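Long-range contact in EDTA monooxygenase (EDTA-degrading bacterium BNC1, PDB 5DQP), which probably oxidises EDTA as a flavin-dependent monooxygenase that uses reduced FMN and molecular oxygen: residues P102-L114 with V194-P208. Residues are numbered along the deposited sequence; the frame is centred on the assembly and turned at random.
Sequences PYTLARQIASVNL and VAGPLNVPLPPYGPP
In the luciferase-like TIM-barrel fold, helix 102-115 carries along its length the proline-rich loop that leads into barrel strand 210-213, with Leu198 set between Tyr103 and Arg107 near the N-terminal part of the helix. The ring of Tyr103, with CG anti to the backbone N (chi1 -169°), reaches out to the loop: CD1 of Leu198 stands over one face, 4.1 Å from the centroid and 15° off the normal, a CH-pi contact. At the ring edge, OH donates to O of Pro197 (3.0 Å), in the carbonyl plane on a lone pair, just beyond the cis peptide preceding that proline. A phenylalanine here would probably leave the Pro197 carbonyl without this donor and the ring without that tether. One turn on, the amide of Asn199 lies against the Arg107 guanidinium, their planes 40° apart, with ND2 over its face; ND2 and NH1 are both donors, so they pack without bonding. Water 1 joins NH1 of Arg107 to O of Asn199, and the same NH1 makes a salt bridge to Asp57 of the second subunit, so the contact borders the dimer interface. Helix 102-115 connects barrel strands 90-96 and 120-125 in a beta-alpha-beta crossover, and its face around Ala110 and Ile109 is apolar: CG1 of Val200 meets CB of Ala110 at 3.8 Å, while CG2 of Ile109 meets CB of Pro208 at 3.6 Å. At Leu114 the branches divide, CD2 to CD of Pro201 (3.7 Å) and CD1 to CG of Pro203 (3.9 Å). Beside them, water 2 links ND2 of Asn113 to O of Gly206, whereas OD1 of Asn113 accepts from N of Ile120.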
loop_
_atom_site.group_PDB
_atom_site.type_symbol
_atom_site.label_atom_id
_atom_site.label_comp_id
_atom_site.label_asym_id
_atom_site.label_seq_id
_atom_site.Cartn_x
_atom_site.Cartn_y
_atom_site.Cartn_z
ATOM N N PRO A 102 8.895 10.807 4.049
ATOM C CA PRO A 102 7.754 11.234 4.888
ATOM C C PRO A 102 6.513 11.644 4.117
ATOM O O PRO A 102 5.388 11.458 4.603
ATOM C CB PRO A 102 8.311 12.446 5.668
ATOM C CG PRO A 102 9.757 12.463 5.442
ATOM C CD PRO A 102 10.069 11.682 4.204
ATOM N N TYR A 103 6.668 12.296 2.971
ATOM C CA TYR A 103 5.465 12.736 2.280
ATOM C C TYR A 103 4.737 11.537 1.692
ATOM O O TYR A 103 3.508 11.421 1.800
ATOM C CB TYR A 103 5.828 13.767 1.214
ATOM C CG TYR A 103 4.638 14.470 0.612
ATOM C CD1 TYR A 103 3.980 13.929 -0.479
ATOM C CD2 TYR A 103 4.180 15.669 1.128
ATOM C CE1 TYR A 103 2.899 14.552 -1.036
ATOM C CE2 TYR A 103 3.098 16.299 0.582
ATOM C CZ TYR A 103 2.462 15.727 -0.511
ATOM O OH TYR A 103 1.381 16.320 -1.112
ATOM N N THR A 104 5.496 10.601 1.127
ATOM C CA THR A 104 4.906 9.368 0.632
ATOM C C THR A 104 4.233 8.582 1.754
ATOM O O THR A 104 3.071 8.179 1.633
ATOM C CB THR A 104 5.979 8.536 -0.051
ATOM O OG1 THR A 104 6.477 9.275 -1.177
ATOM C CG2 THR A 104 5.377 7.228 -0.530
ATOM N N LEU A 105 4.930 8.376 2.866
ATOM C CA LEU A 105 4.340 7.602 3.957
ATOM C C LEU A 105 3.106 8.293 4.535
ATOM O O LEU A 105 2.073 7.650 4.761
ATOM C CB LEU A 105 5.379 7.351 5.047
ATOM C CG LEU A 105 4.893 6.422 6.162
ATOM C CD1 LEU A 105 6.034 5.654 6.725
ATOM C CD2 LEU A 105 4.221 7.252 7.272
ATOM N N ALA A 106 3.195 9.603 4.802
ATOM C CA ALA A 106 2.032 10.339 5.313
ATOM C C ALA A 106 0.817 10.131 4.407
ATOM O O ALA A 106 -0.306 9.861 4.863
ATOM C CB ALA A 106 2.369 11.836 5.422
ATOM N N ARG A 107 1.052 10.244 3.105
ATOM C CA ARG A 107 0.003 10.187 2.105
ATOM C C ARG A 107 -0.561 8.774 1.947
ATOM O O ARG A 107 -1.769 8.597 1.742
ATOM C CB ARG A 107 0.592 10.704 0.801
ATOM C CG ARG A 107 -0.046 10.190 -0.412
ATOM C CD ARG A 107 0.590 10.791 -1.639
ATOM N NE ARG A 107 -0.456 11.081 -2.599
ATOM C CZ ARG A 107 -0.321 10.954 -3.908
ATOM N NH1 ARG A 107 -1.340 11.251 -4.691
ATOM N NH2 ARG A 107 0.829 10.531 -4.427
ATOM N N GLN A 108 0.290 7.756 2.062
ATOM C CA GLN A 108 -0.183 6.391 1.881
ATOM C C GLN A 108 -0.944 5.887 3.112
ATOM O O GLN A 108 -2.002 5.267 2.973
ATOM C CB GLN A 108 0.998 5.490 1.530
ATOM C CG GLN A 108 1.485 5.695 0.112
ATOM C CD GLN A 108 2.557 4.686 -0.278
ATOM O OE1 GLN A 108 3.223 4.125 0.587
ATOM N NE2 GLN A 108 2.725 4.451 -1.581
ATOM N N ILE A 109 -0.462 6.182 4.318
ATOM C CA ILE A 109 -1.246 5.835 5.508
ATOM C C ILE A 109 -2.552 6.637 5.548
ATOM O O ILE A 109 -3.605 6.113 5.922
ATOM C CB ILE A 109 -0.423 6.053 6.792
ATOM C CG1 ILE A 109 0.876 5.235 6.758
ATOM C CG2 ILE A 109 -1.281 5.769 8.061
ATOM C CD1 ILE A 109 0.678 3.741 6.730
ATOM N N ALA A 110 -2.497 7.922 5.201
ATOM C CA ALA A 110 -3.708 8.742 5.247
ATOM C C ALA A 110 -4.710 8.296 4.197
ATOM O O ALA A 110 -5.925 8.334 4.435
ATOM C CB ALA A 110 -3.366 10.222 5.061
ATOM N N SER A 111 -4.224 7.852 3.037
ATOM C CA SER A 111 -5.123 7.346 2.011
ATOM C C SER A 111 -5.808 6.077 2.477
ATOM O O SER A 111 -7.013 5.913 2.284
ATOM C CB SER A 111 -4.373 7.057 0.701
ATOM O OG SER A 111 -3.700 8.186 0.191
ATOM N N VAL A 112 -5.044 5.131 3.036
ATOM C CA VAL A 112 -5.665 3.859 3.332
ATOM C C VAL A 112 -6.613 4.031 4.500
ATOM O O VAL A 112 -7.666 3.376 4.563
ATOM C CB VAL A 112 -4.613 2.750 3.572
ATOM C CG1 VAL A 112 -3.900 2.923 4.920
ATOM C CG2 VAL A 112 -5.273 1.383 3.458
ATOM N N ASN A 113 -6.282 4.938 5.420
ATOM C CA ASN A 113 -7.168 5.214 6.544
ATOM C C ASN A 113 -8.498 5.766 6.054
ATOM O O ASN A 113 -9.573 5.233 6.376
ATOM C CB ASN A 113 -6.507 6.208 7.508
ATOM C CG ASN A 113 -7.252 6.315 8.828
ATOM O OD1 ASN A 113 -7.615 5.292 9.441
ATOM N ND2 ASN A 113 -7.485 7.537 9.276
ATOM N N LEU A 114 -8.428 6.844 5.269
ATOM C CA LEU A 114 -9.615 7.498 4.724
ATOM C C LEU A 114 -10.404 6.547 3.828
ATOM O O LEU A 114 -11.626 6.410 3.972
ATOM C CB LEU A 114 -9.189 8.758 3.966
ATOM C CG LEU A 114 -10.235 9.761 3.478
ATOM C CD1 LEU A 114 -11.082 10.230 4.625
ATOM C CD2 LEU A 114 -9.531 10.962 2.847
ATOM N N VAL A 194 10.463 19.491 3.848
ATOM C CA VAL A 194 9.177 19.108 3.270
ATOM C C VAL A 194 8.229 20.299 3.310
ATOM O O VAL A 194 7.888 20.782 4.390
ATOM C CB VAL A 194 8.562 17.921 4.035
ATOM C CG1 VAL A 194 7.151 17.657 3.546
ATOM C CG2 VAL A 194 9.461 16.663 3.949
ATOM N N ALA A 195 7.769 20.766 2.145
ATOM C CA ALA A 195 6.906 21.939 2.117
ATOM C C ALA A 195 5.466 21.604 2.498
ATOM O O ALA A 195 4.858 22.318 3.302
ATOM C CB ALA A 195 6.954 22.603 0.737
ATOM N N GLY A 196 4.906 20.518 1.952
ATOM C CA GLY A 196 3.480 20.276 2.079
ATOM C C GLY A 196 2.742 21.370 1.304
ATOM O O GLY A 196 3.393 22.169 0.649
ATOM N N PRO A 197 1.396 21.417 1.362
ATOM C CA PRO A 197 0.475 20.529 2.087
ATOM C C PRO A 197 0.406 19.106 1.518
ATOM O O PRO A 197 0.826 18.843 0.381
ATOM C CB PRO A 197 -0.882 21.227 1.931
ATOM C CG PRO A 197 -0.756 22.024 0.667
ATOM C CD PRO A 197 0.669 22.469 0.615
ATOM N N LEU A 198 -0.110 18.198 2.349
ATOM C CA LEU A 198 -0.488 16.867 1.913
ATOM C C LEU A 198 -1.718 16.948 1.023
ATOM O O LEU A 198 -2.596 17.780 1.237
ATOM C CB LEU A 198 -0.794 15.991 3.117
ATOM C CG LEU A 198 -0.849 14.479 2.977
ATOM C CD1 LEU A 198 0.528 13.972 2.587
ATOM C CD2 LEU A 198 -1.308 13.872 4.319
ATOM N N ASN A 199 -1.779 16.067 0.015
ATOM C CA ASN A 199 -2.933 15.966 -0.870
ATOM C C ASN A 199 -3.911 14.857 -0.453
ATOM O O ASN A 199 -4.575 14.251 -1.296
ATOM C CB ASN A 199 -2.473 15.780 -2.317
ATOM C CG ASN A 199 -1.714 14.487 -2.537
ATOM O OD1 ASN A 199 -1.281 13.827 -1.593
ATOM N ND2 ASN A 199 -1.531 14.130 -3.795
ATOM N N VAL A 200 -4.044 14.603 0.840
ATOM C CA VAL A 200 -5.083 13.731 1.376
ATOM C C VAL A 200 -5.636 14.485 2.572
ATOM O O VAL A 200 -4.854 14.920 3.418
ATOM C CB VAL A 200 -4.545 12.351 1.799
ATOM C CG1 VAL A 200 -5.684 11.496 2.376
ATOM C CG2 VAL A 200 -3.846 11.637 0.642
ATOM N N PRO A 201 -6.944 14.682 2.690
ATOM C CA PRO A 201 -7.452 15.560 3.749
ATOM C C PRO A 201 -7.623 14.844 5.083
ATOM O O PRO A 201 -7.900 13.645 5.148
ATOM C CB PRO A 201 -8.808 16.006 3.196
ATOM C CG PRO A 201 -9.267 14.754 2.473
ATOM C CD PRO A 201 -8.029 14.160 1.837
ATOM N N LEU A 202 -7.472 15.619 6.157
ATOM C CA LEU A 202 -7.735 15.117 7.495
ATOM C C LEU A 202 -9.205 14.729 7.596
ATOM O O LEU A 202 -10.075 15.519 7.213
ATOM C CB LEU A 202 -7.413 16.174 8.548
ATOM C CG LEU A 202 -7.442 15.784 10.031
ATOM C CD1 LEU A 202 -6.376 14.722 10.329
ATOM C CD2 LEU A 202 -7.188 17.004 10.864
ATOM N N PRO A 203 -9.521 13.540 8.076
ATOM C CA PRO A 203 -10.920 13.167 8.256
ATOM C C PRO A 203 -11.494 13.871 9.469
ATOM O O PRO A 203 -10.739 14.327 10.335
ATOM C CB PRO A 203 -10.857 11.644 8.472
ATOM C CG PRO A 203 -9.435 11.243 8.027
ATOM C CD PRO A 203 -8.604 12.433 8.390
ATOM N N PRO A 204 -12.823 13.947 9.582
ATOM C CA PRO A 204 -13.422 14.602 10.749
ATOM C C PRO A 204 -13.228 13.833 12.041
ATOM O O PRO A 204 -13.343 14.419 13.123
ATOM C CB PRO A 204 -14.909 14.695 10.370
ATOM C CG PRO A 204 -15.116 13.573 9.421
ATOM C CD PRO A 204 -13.842 13.479 8.623
ATOM N N TYR A 205 -12.912 12.552 11.984
ATOM C CA TYR A 205 -12.668 11.795 13.204
ATOM C C TYR A 205 -11.174 11.686 13.552
ATOM O O TYR A 205 -10.814 10.966 14.488
ATOM C CB TYR A 205 -13.310 10.411 13.073
ATOM C CG TYR A 205 -12.987 9.792 11.736
ATOM C CD1 TYR A 205 -11.750 9.200 11.515
ATOM C CD2 TYR A 205 -13.901 9.816 10.688
ATOM C CE1 TYR A 205 -11.426 8.671 10.298
ATOM C CE2 TYR A 205 -13.584 9.261 9.452
ATOM C CZ TYR A 205 -12.349 8.687 9.268
ATOM O OH TYR A 205 -12.016 8.131 8.055
ATOM N N GLY A 206 -10.300 12.385 12.834
ATOM C CA GLY A 206 -8.929 12.528 13.265
ATOM C C GLY A 206 -7.946 11.724 12.442
ATOM O O GLY A 206 -8.325 10.957 11.555
ATOM N N PRO A 207 -6.660 11.853 12.770
ATOM C CA PRO A 207 -5.592 11.233 11.965
ATOM C C PRO A 207 -5.438 9.744 12.258
ATOM O O PRO A 207 -6.032 9.209 13.209
ATOM C CB PRO A 207 -4.350 12.026 12.407
ATOM C CG PRO A 207 -4.612 12.321 13.849
ATOM C CD PRO A 207 -6.114 12.629 13.900
ATOM N N PRO A 208 -4.646 9.028 11.450
ATOM C CA PRO A 208 -4.402 7.612 11.730
ATOM C C PRO A 208 -3.802 7.404 13.106
ATOM O O PRO A 208 -3.013 8.219 13.589
ATOM C CB PRO A 208 -3.402 7.198 10.639
ATOM C CG PRO A 208 -3.614 8.216 9.533
ATOM C CD PRO A 208 -3.881 9.489 10.270
HETATM O O HOH W 1 -3.451 11.609 -2.672
HETATM O O HOH W 2 -8.398 8.272 11.993
HETATM O O HOH W 3 -13.696 7.875 6.117
#